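Local coordinates for protein carbonic anhydrase (Porphyridium purpureum, PDB 1DDZ) that probably catalyses the reversible hydration of carbon dioxide to hydrogencarbonate and a proton, as a zinc-dependent beta-class carbonic anhydrase, at residues Y69-C74 / V92-N97; K123-C128 / L207-V212; R153-V158 / E181-E186; E322-G327 / K377-C382. All blocks are in the same frame, centred on the assembly; numbering follows the deposited sequence.

Interaction 1: residues Y69-C74 / V92-N97; sequences YLWIGC and VFVHRN. With ZN (zinc ion), chain C.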
# COMPACT_ATOMS: atom_id res chain seq x y z
N TYR A 69 -24.85 -2.87 -3.95
CA TYR A 69 -23.75 -3.83 -3.99
C TYR A 69 -22.39 -3.21 -4.25
O TYR A 69 -22.26 -2.28 -5.05
CB TYR A 69 -23.96 -4.86 -5.10
CG TYR A 69 -25.09 -5.82 -4.87
CD1 TYR A 69 -26.38 -5.49 -5.25
CD2 TYR A 69 -24.87 -7.05 -4.26
CE1 TYR A 69 -27.43 -6.35 -5.02
CE2 TYR A 69 -25.91 -7.92 -4.03
CZ TYR A 69 -27.19 -7.56 -4.41
OH TYR A 69 -28.27 -8.38 -4.17
N LEU A 70 -21.39 -3.72 -3.55
CA LEU A 70 -20.00 -3.37 -3.75
C LEU A 70 -19.50 -4.69 -4.36
O LEU A 70 -19.77 -5.77 -3.84
CB LEU A 70 -19.27 -3.16 -2.42
CG LEU A 70 -17.89 -2.49 -2.49
CD1 LEU A 70 -17.06 -3.03 -1.38
CD2 LEU A 70 -17.19 -2.68 -3.81
N TRP A 71 -18.82 -4.61 -5.49
CA TRP A 71 -18.29 -5.77 -6.16
C TRP A 71 -16.79 -5.58 -6.38
O TRP A 71 -16.35 -4.63 -7.01
CB TRP A 71 -19.00 -5.94 -7.48
CG TRP A 71 -18.44 -6.98 -8.41
CD1 TRP A 71 -17.27 -6.93 -9.11
CD2 TRP A 71 -19.13 -8.15 -8.89
NE1 TRP A 71 -17.20 -7.97 -9.99
CE2 TRP A 71 -18.32 -8.73 -9.88
CE3 TRP A 71 -20.36 -8.73 -8.59
CZ2 TRP A 71 -18.71 -9.87 -10.57
CZ3 TRP A 71 -20.74 -9.86 -9.28
CH2 TRP A 71 -19.92 -10.42 -10.26
N ILE A 72 -16.02 -6.48 -5.79
CA ILE A 72 -14.56 -6.48 -5.92
C ILE A 72 -14.23 -7.61 -6.89
O ILE A 72 -14.45 -8.79 -6.59
CB ILE A 72 -13.91 -6.69 -4.55
CG1 ILE A 72 -14.33 -5.56 -3.60
CG2 ILE A 72 -12.39 -6.79 -4.70
CD1 ILE A 72 -14.49 -5.97 -2.17
N GLY A 73 -13.79 -7.23 -8.09
CA GLY A 73 -13.49 -8.19 -9.13
C GLY A 73 -12.08 -8.07 -9.67
O GLY A 73 -11.26 -7.31 -9.16
N CYS A 74 -11.81 -8.82 -10.72
CA CYS A 74 -10.51 -8.86 -11.34
C CYS A 74 -10.47 -8.00 -12.58
O CYS A 74 -11.46 -7.89 -13.30
CB CYS A 74 -10.20 -10.31 -11.75
SG CYS A 74 -8.58 -10.59 -12.50
N VAL A 92 -24.19 -1.19 -9.37
CA VAL A 92 -23.15 -1.94 -8.68
C VAL A 92 -21.89 -1.08 -8.61
O VAL A 92 -21.42 -0.61 -9.63
CB VAL A 92 -22.80 -3.23 -9.42
CG1 VAL A 92 -21.79 -4.04 -8.61
CG2 VAL A 92 -24.07 -4.05 -9.65
N PHE A 93 -21.38 -0.87 -7.40
CA PHE A 93 -20.15 -0.09 -7.17
C PHE A 93 -19.00 -1.09 -7.39
O PHE A 93 -18.87 -2.06 -6.66
CB PHE A 93 -20.15 0.39 -5.73
CG PHE A 93 -19.23 1.53 -5.47
CD1 PHE A 93 -19.43 2.76 -6.10
CD2 PHE A 93 -18.19 1.40 -4.56
CE1 PHE A 93 -18.59 3.82 -5.83
CE2 PHE A 93 -17.35 2.47 -4.28
CZ PHE A 93 -17.55 3.67 -4.91
N VAL A 94 -18.14 -0.82 -8.37
CA VAL A 94 -17.08 -1.75 -8.74
C VAL A 94 -15.63 -1.38 -8.45
O VAL A 94 -15.20 -0.25 -8.68
CB VAL A 94 -17.16 -2.07 -10.26
CG1 VAL A 94 -16.14 -3.10 -10.64
CG2 VAL A 94 -18.55 -2.57 -10.64
N HIS A 95 -14.89 -2.36 -7.95
CA HIS A 95 -13.46 -2.21 -7.69
C HIS A 95 -12.85 -3.37 -8.47
O HIS A 95 -13.40 -4.48 -8.46
CB HIS A 95 -13.14 -2.34 -6.20
CG HIS A 95 -11.67 -2.23 -5.88
ND1 HIS A 95 -10.85 -1.28 -6.44
CD2 HIS A 95 -10.90 -2.93 -5.01
CE1 HIS A 95 -9.64 -1.38 -5.92
NE2 HIS A 95 -9.64 -2.38 -5.05
N ARG A 96 -11.80 -3.10 -9.24
CA ARG A 96 -11.13 -4.14 -10.01
C ARG A 96 -9.64 -4.01 -9.89
O ARG A 96 -9.09 -2.91 -9.98
CB ARG A 96 -11.51 -4.11 -11.48
CG ARG A 96 -12.93 -4.45 -11.72
CD ARG A 96 -13.17 -4.68 -13.16
NE ARG A 96 -14.58 -4.96 -13.39
CZ ARG A 96 -15.18 -6.12 -13.13
NH1 ARG A 96 -14.50 -7.13 -12.62
NH2 ARG A 96 -16.49 -6.23 -13.31
N ASN A 97 -9.00 -5.15 -9.65
CA ASN A 97 -7.55 -5.20 -9.53
C ASN A 97 -7.10 -6.57 -10.01
O ASN A 97 -7.92 -7.36 -10.48
CB ASN A 97 -7.12 -4.92 -8.08
CG ASN A 97 -7.54 -6.01 -7.12
OD1 ASN A 97 -7.82 -7.14 -7.53
ND2 ASN A 97 -7.61 -5.68 -5.84
ZN ZN C . -8.27 -12.70 -13.59
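Strands 69-74 and 92-97 run parallel, their axes 4.6 Å apart at the closest and 24° off alignment, and backbone bonds pass between them in both directions. Phe-93 N and His-95 N give to the carbonyls of Tyr-69 and Trp-71. Trp-71 N and Gly-73 N give to those of Phe-93 and His-95. The Gly-73 N to His-95 O bond is short, 2.8 Å, and almost straight. Asn-97 N to Gly-73 O is longer, at 3.2 Å.

One face carries Leu-70, Ile-72, Phe-93 and His-95. Leu-70 CD2 comes to the edge of the Phe-93 ring, and Ile-72 CG2 meets His-95 CD2 at 4.1 Å. Helix 107-119 packs on this face. The other face carries Trp-71, Val-92, Val-94 and Arg-96. Val-92 CG1 presses on Trp-71 CB at 3.6 Å. Arg-96 is extended from CG to NE, and its guanidinium passes beside Gly-73, where there is no side chain to meet it. Its NH1 gives a bent bond, 138° at the hydrogen, to Cys-74 O, 3.2 Å away. The donor stands above the carbonyl plane. Arg-96 NH2 lies near Trp-71 NE1, and the indole and guanidinium planes are steeply inclined to each other.

The SG of Cys-74, anti to its backbone N (chi1 -178°), reaches the zinc ion at 2.4 Å. Asp-76, His-130 and Cys-133 complete the site. The pair belongs to the beta-alpha-beta unit through helix 81-84. The Arg-96 bond thus ties the neighbouring strand to the backbone of a zinc ligand, and the positive charge of the guanidinium may polarise that carbonyl.

Interaction 2: residues K123-C128 / L207-V212; sequences KHILVC and LTVQGV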
# COMPACT_ATOMS: atom_id res chain seq x y z
N LYS A 123 -25.40 -2.48 1.01
CA LYS A 123 -25.90 -3.57 1.84
C LYS A 123 -25.23 -4.92 1.63
O LYS A 123 -25.23 -5.79 2.50
CB LYS A 123 -27.42 -3.74 1.65
CG LYS A 123 -28.27 -2.63 2.24
CD LYS A 123 -27.95 -2.37 3.72
CE LYS A 123 -28.54 -1.03 4.19
NZ LYS A 123 -27.92 -0.49 5.45
N HIS A 124 -24.69 -5.14 0.44
CA HIS A 124 -24.07 -6.41 0.13
C HIS A 124 -22.76 -6.15 -0.57
O HIS A 124 -22.68 -5.27 -1.41
CB HIS A 124 -24.98 -7.21 -0.79
CG HIS A 124 -26.36 -7.40 -0.26
ND1 HIS A 124 -27.45 -6.73 -0.76
CD2 HIS A 124 -26.82 -8.16 0.76
CE1 HIS A 124 -28.53 -7.05 -0.05
NE2 HIS A 124 -28.16 -7.92 0.88
N ILE A 125 -21.75 -6.93 -0.20
CA ILE A 125 -20.41 -6.86 -0.78
C ILE A 125 -20.17 -8.22 -1.42
O ILE A 125 -20.40 -9.25 -0.80
CB ILE A 125 -19.32 -6.61 0.30
CG1 ILE A 125 -19.53 -5.25 0.98
CG2 ILE A 125 -17.90 -6.69 -0.33
CD1 ILE A 125 -18.66 -5.09 2.19
N LEU A 126 -19.75 -8.23 -2.67
CA LEU A 126 -19.46 -9.48 -3.37
C LEU A 126 -18.00 -9.49 -3.82
O LEU A 126 -17.48 -8.49 -4.34
CB LEU A 126 -20.35 -9.61 -4.62
CG LEU A 126 -21.84 -9.96 -4.46
CD1 LEU A 126 -22.59 -9.69 -5.73
CD2 LEU A 126 -21.97 -11.42 -4.16
N VAL A 127 -17.30 -10.60 -3.56
CA VAL A 127 -15.92 -10.73 -4.05
C VAL A 127 -16.09 -11.79 -5.14
O VAL A 127 -16.59 -12.87 -4.88
CB VAL A 127 -14.93 -11.21 -2.99
CG1 VAL A 127 -13.57 -11.35 -3.63
CG2 VAL A 127 -14.88 -10.24 -1.84
N CYS A 128 -15.76 -11.44 -6.38
CA CYS A 128 -15.95 -12.36 -7.48
C CYS A 128 -14.66 -12.69 -8.19
O CYS A 128 -13.92 -11.79 -8.58
CB CYS A 128 -16.95 -11.79 -8.49
SG CYS A 128 -17.22 -12.79 -9.93
N LEU A 207 -25.03 -5.78 6.65
CA LEU A 207 -23.98 -5.87 5.64
C LEU A 207 -23.49 -7.30 5.46
O LEU A 207 -22.83 -7.88 6.35
CB LEU A 207 -22.79 -4.97 6.05
CG LEU A 207 -21.54 -4.85 5.15
CD1 LEU A 207 -21.92 -4.28 3.79
CD2 LEU A 207 -20.52 -3.95 5.82
N THR A 208 -23.79 -7.87 4.30
CA THR A 208 -23.33 -9.23 4.01
C THR A 208 -22.09 -9.25 3.13
O THR A 208 -21.87 -8.35 2.33
CB THR A 208 -24.39 -10.02 3.24
OG1 THR A 208 -24.71 -9.33 2.03
CG2 THR A 208 -25.64 -10.19 4.10
N VAL A 209 -21.24 -10.25 3.31
CA VAL A 209 -20.08 -10.38 2.46
C VAL A 209 -20.20 -11.78 1.92
O VAL A 209 -20.33 -12.72 2.68
CB VAL A 209 -18.76 -10.25 3.21
CG1 VAL A 209 -17.59 -10.24 2.19
CG2 VAL A 209 -18.76 -8.99 4.06
N GLN A 210 -20.18 -11.92 0.60
CA GLN A 210 -20.30 -13.22 -0.01
C GLN A 210 -19.31 -13.41 -1.14
O GLN A 210 -18.93 -12.45 -1.82
CB GLN A 210 -21.74 -13.38 -0.51
CG GLN A 210 -21.91 -13.84 -1.93
CD GLN A 210 -23.08 -14.79 -2.12
OE1 GLN A 210 -24.23 -14.41 -1.96
NE2 GLN A 210 -22.78 -16.03 -2.46
N GLY A 211 -18.87 -14.66 -1.32
CA GLY A 211 -17.94 -15.00 -2.38
C GLY A 211 -18.66 -15.66 -3.55
O GLY A 211 -19.61 -16.42 -3.37
N VAL A 212 -18.14 -15.45 -4.75
CA VAL A 212 -18.77 -15.99 -5.94
C VAL A 212 -17.69 -16.19 -7.02
O VAL A 212 -16.64 -15.57 -6.95
CB VAL A 212 -19.92 -14.98 -6.31
CG1 VAL A 212 -19.56 -14.10 -7.50
CG2 VAL A 212 -21.24 -15.66 -6.40
O HOH W 1 -22.95 -10.06 0.12
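Ile-125 and Leu-207 meet with their first torsions in different wells. Ile-125 CG1 is anti to its carbonyl carbon (chi1 -63°), while Leu-207 CG is anti to its backbone N (chi1 -179°). The two chains slant across one another, and Ile-125 CD1 touches Leu-207 CD1 at 3.7 Å. Val-209 CG2 lies a little farther from Ile-125 CD1.

Leu-126 and Gln-210, which follow Ile-125 and Val-209, point to the other face and lie side by side there. Leu-126 CD2 packs closely on Gln-210 CG, 3.3 Å away. Farther along, Val-212 CG1 meets both CB and SG of Cys-128, the sulfur at 3.6 Å.

These strands are neighbours in the mixed sheet of the first carbonic anhydrase region, where 124-130 lies between 69-74 and 208-214. They are parallel, with a 21° angle between their directions. Backbone bonds go both ways: Ile-125 N gives to Thr-208 O, and Val-127 N to Gln-210 O. In return, Gln-210 N gives to Ile-125 O at 3.0 Å. That carbonyl also accepts from a water 2.8 Å from Ile-125 O, so two donors grip it. The same water is hydrogen-bonded to Thr-208 OG1 at 2.7 Å, joining backbone to side chain between the strands.

Helix 172-193 covers Val-127 and Val-209. On the other face, Phe-294 of helix 292-307 packs against Gln-210 and Val-212.

Interaction 3: residues R153-V158 / E181-E186; sequences RHIRDV and ELNVLE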
# COMPACT_ATOMS: atom_id res chain seq x y z
N ARG A 153 2.44 -12.41 -4.58
CA ARG A 153 2.88 -13.18 -3.42
C ARG A 153 1.68 -13.48 -2.53
O ARG A 153 1.70 -14.45 -1.81
CB ARG A 153 3.91 -12.42 -2.57
CG ARG A 153 5.32 -12.38 -3.10
CD ARG A 153 5.79 -13.73 -3.60
NE ARG A 153 5.40 -13.95 -5.00
CZ ARG A 153 6.14 -14.57 -5.91
NH1 ARG A 153 7.34 -15.05 -5.59
NH2 ARG A 153 5.68 -14.73 -7.15
N HIS A 154 0.63 -12.66 -2.58
CA HIS A 154 -0.55 -12.89 -1.76
C HIS A 154 -1.31 -14.11 -2.21
O HIS A 154 -1.85 -14.84 -1.39
CB HIS A 154 -1.46 -11.66 -1.74
CG HIS A 154 -0.87 -10.50 -1.02
ND1 HIS A 154 -0.85 -10.41 0.36
CD2 HIS A 154 -0.24 -9.39 -1.46
CE1 HIS A 154 -0.23 -9.31 0.72
NE2 HIS A 154 0.16 -8.68 -0.37
N ILE A 155 -1.32 -14.36 -3.51
CA ILE A 155 -1.98 -15.54 -4.05
C ILE A 155 -1.17 -16.78 -3.63
O ILE A 155 -1.72 -17.85 -3.40
CB ILE A 155 -2.05 -15.45 -5.57
CG1 ILE A 155 -2.94 -14.28 -5.96
CG2 ILE A 155 -2.57 -16.76 -6.15
CD1 ILE A 155 -3.07 -14.09 -7.45
N ARG A 156 0.14 -16.60 -3.52
CA ARG A 156 1.08 -17.65 -3.10
C ARG A 156 0.80 -18.03 -1.65
O ARG A 156 0.93 -19.17 -1.27
CB ARG A 156 2.51 -17.18 -3.24
CG ARG A 156 2.97 -17.20 -4.65
CD ARG A 156 3.26 -18.62 -5.02
NE ARG A 156 4.52 -18.64 -5.74
CZ ARG A 156 5.67 -19.09 -5.26
NH1 ARG A 156 5.79 -19.60 -4.04
NH2 ARG A 156 6.74 -18.92 -6.00
N ASP A 157 0.38 -17.06 -0.86
CA ASP A 157 0.03 -17.34 0.52
C ASP A 157 -1.20 -18.21 0.53
O ASP A 157 -1.32 -19.08 1.36
CB ASP A 157 -0.23 -16.07 1.30
CG ASP A 157 1.04 -15.36 1.67
OD1 ASP A 157 2.14 -15.89 1.40
OD2 ASP A 157 0.94 -14.25 2.23
N VAL A 158 -2.11 -18.00 -0.42
CA VAL A 158 -3.31 -18.82 -0.51
C VAL A 158 -2.92 -20.27 -0.84
O VAL A 158 -3.44 -21.20 -0.23
CB VAL A 158 -4.29 -18.28 -1.58
CG1 VAL A 158 -5.54 -19.14 -1.65
CG2 VAL A 158 -4.67 -16.85 -1.24
N GLU A 181 -10.87 -20.61 -6.49
CA GLU A 181 -11.97 -20.69 -5.52
C GLU A 181 -11.50 -20.39 -4.10
O GLU A 181 -12.17 -19.69 -3.33
CB GLU A 181 -12.61 -22.08 -5.58
CG GLU A 181 -13.23 -22.37 -6.92
CD GLU A 181 -13.47 -23.86 -7.16
OE1 GLU A 181 -12.96 -24.69 -6.39
OE2 GLU A 181 -14.14 -24.20 -8.16
N LEU A 182 -10.34 -20.92 -3.73
CA LEU A 182 -9.79 -20.67 -2.41
C LEU A 182 -9.36 -19.20 -2.32
O LEU A 182 -9.45 -18.59 -1.24
CB LEU A 182 -8.59 -21.61 -2.16
CG LEU A 182 -8.99 -23.06 -1.87
CD1 LEU A 182 -7.77 -23.99 -1.92
CD2 LEU A 182 -9.69 -23.14 -0.51
N ASN A 183 -8.88 -18.63 -3.42
CA ASN A 183 -8.49 -17.22 -3.43
C ASN A 183 -9.72 -16.36 -3.07
O ASN A 183 -9.69 -15.56 -2.15
CB ASN A 183 -7.91 -16.81 -4.79
CG ASN A 183 -7.39 -15.36 -4.81
OD1 ASN A 183 -6.64 -14.96 -3.92
ND2 ASN A 183 -7.81 -14.58 -5.79
N VAL A 184 -10.84 -16.59 -3.75
CA VAL A 184 -12.06 -15.84 -3.46
C VAL A 184 -12.42 -15.98 -1.98
O VAL A 184 -12.66 -14.97 -1.31
CB VAL A 184 -13.27 -16.31 -4.33
CG1 VAL A 184 -14.54 -15.63 -3.88
CG2 VAL A 184 -13.03 -16.02 -5.77
N LEU A 185 -12.40 -17.21 -1.46
CA LEU A 185 -12.75 -17.45 -0.05
C LEU A 185 -11.84 -16.71 0.91
O LEU A 185 -12.27 -16.19 1.94
CB LEU A 185 -12.69 -18.94 0.31
CG LEU A 185 -13.98 -19.65 0.72
CD1 LEU A 185 -13.63 -20.98 1.36
CD2 LEU A 185 -14.77 -18.80 1.70
N GLU A 186 -10.56 -16.68 0.58
CA GLU A 186 -9.59 -15.96 1.41
C GLU A 186 -9.87 -14.43 1.36
O GLU A 186 -9.82 -13.74 2.37
CB GLU A 186 -8.18 -16.29 0.92
CG GLU A 186 -7.17 -16.53 2.03
CD GLU A 186 -7.62 -17.56 3.08
OE1 GLU A 186 -7.92 -17.11 4.21
OE2 GLU A 186 -7.66 -18.80 2.79
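Val-158 carries most of the meeting between helices 147-161 and 172-193, and its CB points toward the second helix. From CB its two methyls part. CG1 is anti to the backbone N (chi1 -180°) and lies against the backbone where Leu-182 joins Asn-183. It is 3.8 Å from Asn-183 N and 4.0 Å from Leu-182 CB. CG2 takes the other branch. It meets Asn-183 OD1 at 3.8 Å and Glu-186 CG at 4.1 Å. One valine therefore touches residues on two successive turns of the partner helix.

The side chain of Val-158 runs nearly perpendicular to that of Asn-183 and passes antiparallel alongside that of Glu-186. Ile-155, one turn earlier, adds a looser touch from CG1 to Asn-183 OD1, 4.3 Å apart. No hydrogen bond joins the two segments, so the contact rests on van der Waals packing.

The polar tips are held elsewhere. Asn-183 OD1 accepts from Gln-187 NE2, and Asn-183 ND2 gives to Ala-99 O and Gln-101 OE1. Glu-186 OE1 forms a salt bridge with Arg-160 of the second subunit.

The segment axes come within 9.8 Å and cross at 102°, which leaves a compact patch of contact. Leu-278 of helix 266-279 packs against Leu-182. Val-184 turns away from helix 147-161 and rests on strands 124-130 and 208-214. Helix 172-193 thus lies between the sheet and helix 147-161, which also reaches the second subunit through His-154 and Arg-156.

Interaction 4: residues E322-G327 / K377-C382; sequences EILWIG and KRVVVC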
# COMPACT_ATOMS: atom_id res chain seq x y z
N GLU A 322 -6.55 -4.87 -25.90
CA GLU A 322 -5.56 -3.95 -26.42
C GLU A 322 -5.58 -2.61 -25.69
O GLU A 322 -4.83 -1.69 -26.04
CB GLU A 322 -5.73 -3.78 -27.91
CG GLU A 322 -5.32 -5.02 -28.69
CD GLU A 322 -6.00 -5.16 -30.05
OE1 GLU A 322 -5.73 -6.17 -30.73
OE2 GLU A 322 -6.80 -4.27 -30.43
N ILE A 323 -6.40 -2.52 -24.64
CA ILE A 323 -6.52 -1.30 -23.83
C ILE A 323 -6.69 -1.53 -22.36
O ILE A 323 -7.40 -2.44 -21.94
CB ILE A 323 -7.71 -0.41 -24.23
CG1 ILE A 323 -8.82 -1.24 -24.88
CG2 ILE A 323 -7.26 0.69 -25.13
CD1 ILE A 323 -9.89 -0.40 -25.50
N LEU A 324 -6.06 -0.67 -21.58
CA LEU A 324 -6.18 -0.71 -20.15
C LEU A 324 -7.05 0.52 -19.92
O LEU A 324 -6.75 1.61 -20.43
CB LEU A 324 -4.83 -0.46 -19.47
CG LEU A 324 -4.59 -0.81 -17.98
CD1 LEU A 324 -3.66 0.19 -17.39
CD2 LEU A 324 -5.83 -0.95 -17.14
N TRP A 325 -8.12 0.33 -19.16
CA TRP A 325 -9.03 1.41 -18.82
C TRP A 325 -8.95 1.58 -17.31
O TRP A 325 -9.15 0.60 -16.58
CB TRP A 325 -10.45 1.03 -19.22
CG TRP A 325 -11.43 2.13 -19.06
CD1 TRP A 325 -12.02 2.55 -17.89
CD2 TRP A 325 -12.00 2.92 -20.10
NE1 TRP A 325 -12.94 3.54 -18.16
CE2 TRP A 325 -12.94 3.79 -19.51
CE3 TRP A 325 -11.81 2.98 -21.49
CZ2 TRP A 325 -13.70 4.69 -20.26
CZ3 TRP A 325 -12.56 3.88 -22.23
CH2 TRP A 325 -13.50 4.73 -21.61
N ILE A 326 -8.61 2.78 -16.84
CA ILE A 326 -8.56 3.09 -15.42
C ILE A 326 -9.73 4.04 -15.14
O ILE A 326 -9.70 5.20 -15.57
CB ILE A 326 -7.25 3.76 -15.04
CG1 ILE A 326 -6.10 2.82 -15.42
CG2 ILE A 326 -7.27 4.13 -13.54
CD1 ILE A 326 -4.73 3.47 -15.50
N GLY A 327 -10.76 3.55 -14.47
CA GLY A 327 -11.93 4.36 -14.20
C GLY A 327 -12.30 4.45 -12.75
O GLY A 327 -11.58 3.95 -11.89
N LYS A 377 -1.92 -1.28 -26.39
CA LYS A 377 -1.51 -0.10 -27.17
C LYS A 377 -1.95 1.22 -26.55
O LYS A 377 -1.33 2.25 -26.80
CB LYS A 377 -2.07 -0.18 -28.59
CG LYS A 377 -1.71 -1.45 -29.34
CD LYS A 377 -0.20 -1.61 -29.55
CE LYS A 377 0.14 -2.98 -30.14
NZ LYS A 377 1.59 -3.11 -30.47
N ARG A 378 -3.02 1.20 -25.76
CA ARG A 378 -3.53 2.41 -25.13
C ARG A 378 -3.87 2.26 -23.67
O ARG A 378 -4.36 1.22 -23.26
CB ARG A 378 -4.81 2.89 -25.82
CG ARG A 378 -4.60 3.87 -26.94
CD ARG A 378 -4.73 3.22 -28.32
NE ARG A 378 -6.05 3.47 -28.92
CZ ARG A 378 -7.07 2.62 -28.88
NH1 ARG A 378 -6.94 1.44 -28.26
NH2 ARG A 378 -8.20 2.92 -29.49
N VAL A 379 -3.64 3.31 -22.90
CA VAL A 379 -4.02 3.31 -21.51
C VAL A 379 -4.95 4.51 -21.44
O VAL A 379 -4.56 5.62 -21.83
CB VAL A 379 -2.83 3.51 -20.56
CG1 VAL A 379 -3.32 3.70 -19.13
CG2 VAL A 379 -1.89 2.29 -20.63
N VAL A 380 -6.19 4.29 -21.01
CA VAL A 380 -7.17 5.36 -20.89
C VAL A 380 -7.52 5.66 -19.44
O VAL A 380 -7.85 4.75 -18.70
CB VAL A 380 -8.48 4.99 -21.64
CG1 VAL A 380 -9.54 6.09 -21.47
CG2 VAL A 380 -8.21 4.76 -23.12
N VAL A 381 -7.36 6.91 -19.00
CA VAL A 381 -7.76 7.31 -17.64
C VAL A 381 -9.11 8.01 -17.85
O VAL A 381 -9.18 9.03 -18.56
CB VAL A 381 -6.76 8.29 -16.93
CG1 VAL A 381 -7.33 8.73 -15.59
CG2 VAL A 381 -5.40 7.61 -16.70
N CYS A 382 -10.17 7.45 -17.28
CA CYS A 382 -11.49 8.01 -17.44
C CYS A 382 -12.12 8.52 -16.16
O CYS A 382 -12.22 7.80 -15.17
CB CYS A 382 -12.42 6.98 -18.06
SG CYS A 382 -14.09 7.61 -18.43
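Trp-325 and Val-380 form the tight part of this contact. The indole CG is anti to the backbone N (chi1 -173°), which lays the ring beside the neighbouring strand. Val-380 CG1 sits over one face in a CH-pi contact, 4.0 Å from the centroid of the six-membered ring. Cys-382 approaches the same ring obliquely, with CB 3.4 Å from Trp-325 CZ2. Its sulfur makes a sulfur-aromatic contact. On the other face of the sheet, the residues of this pair are apolar: Val-379 CG1 touches both Leu-324 CD1 and Ile-326 CD1, each at 3.9 Å.

The strands are parallel neighbours, 15° apart in direction, in the mixed sheet of the second carbonic anhydrase region. Strand 323-328 runs on into the zinc ligand Cys-328, and 378-384 ends at the ligand His-384. Their inner backbone bonds are short and straight. Ile-326 N gives to Val-380 O at 2.8 Å in a nearly linear bond.

Near solvent the pairing changes. Glu-322 O accepts from two successive amides, Lys-377 N at 3.0 Å in a bent bond (133°) and Arg-378 N in a weak one at 3.4 Å. Glu-322 and Lys-377 are exposed. Arg-378, bent along its chain, lies beside Ile-323, and makes a long, weak ion pair with Glu-462.

From the N terminus, interaction 1 comes first, closing a short loop through helix 81-84. Interaction 2 then closes a long, mostly helical one between 123-128 and 207-212. Interaction 3 is nested inside that loop. Interactions 1 and 2 share one sheet, since strands 69-74 and 124-130 are neighbours joined by backbone hydrogen bonds. Interaction 3 joins helix 147-161 to helix 172-193, which itself packs on that sheet. Interaction 4 follows in series within the second carbonic anhydrase region, closing a loop that contains strand 346-351. Its nearest atoms are about 6 Å from interaction 1; a hydrogen bond from His-95 ND1 to the backbone O of Arg-350 joins the two regions.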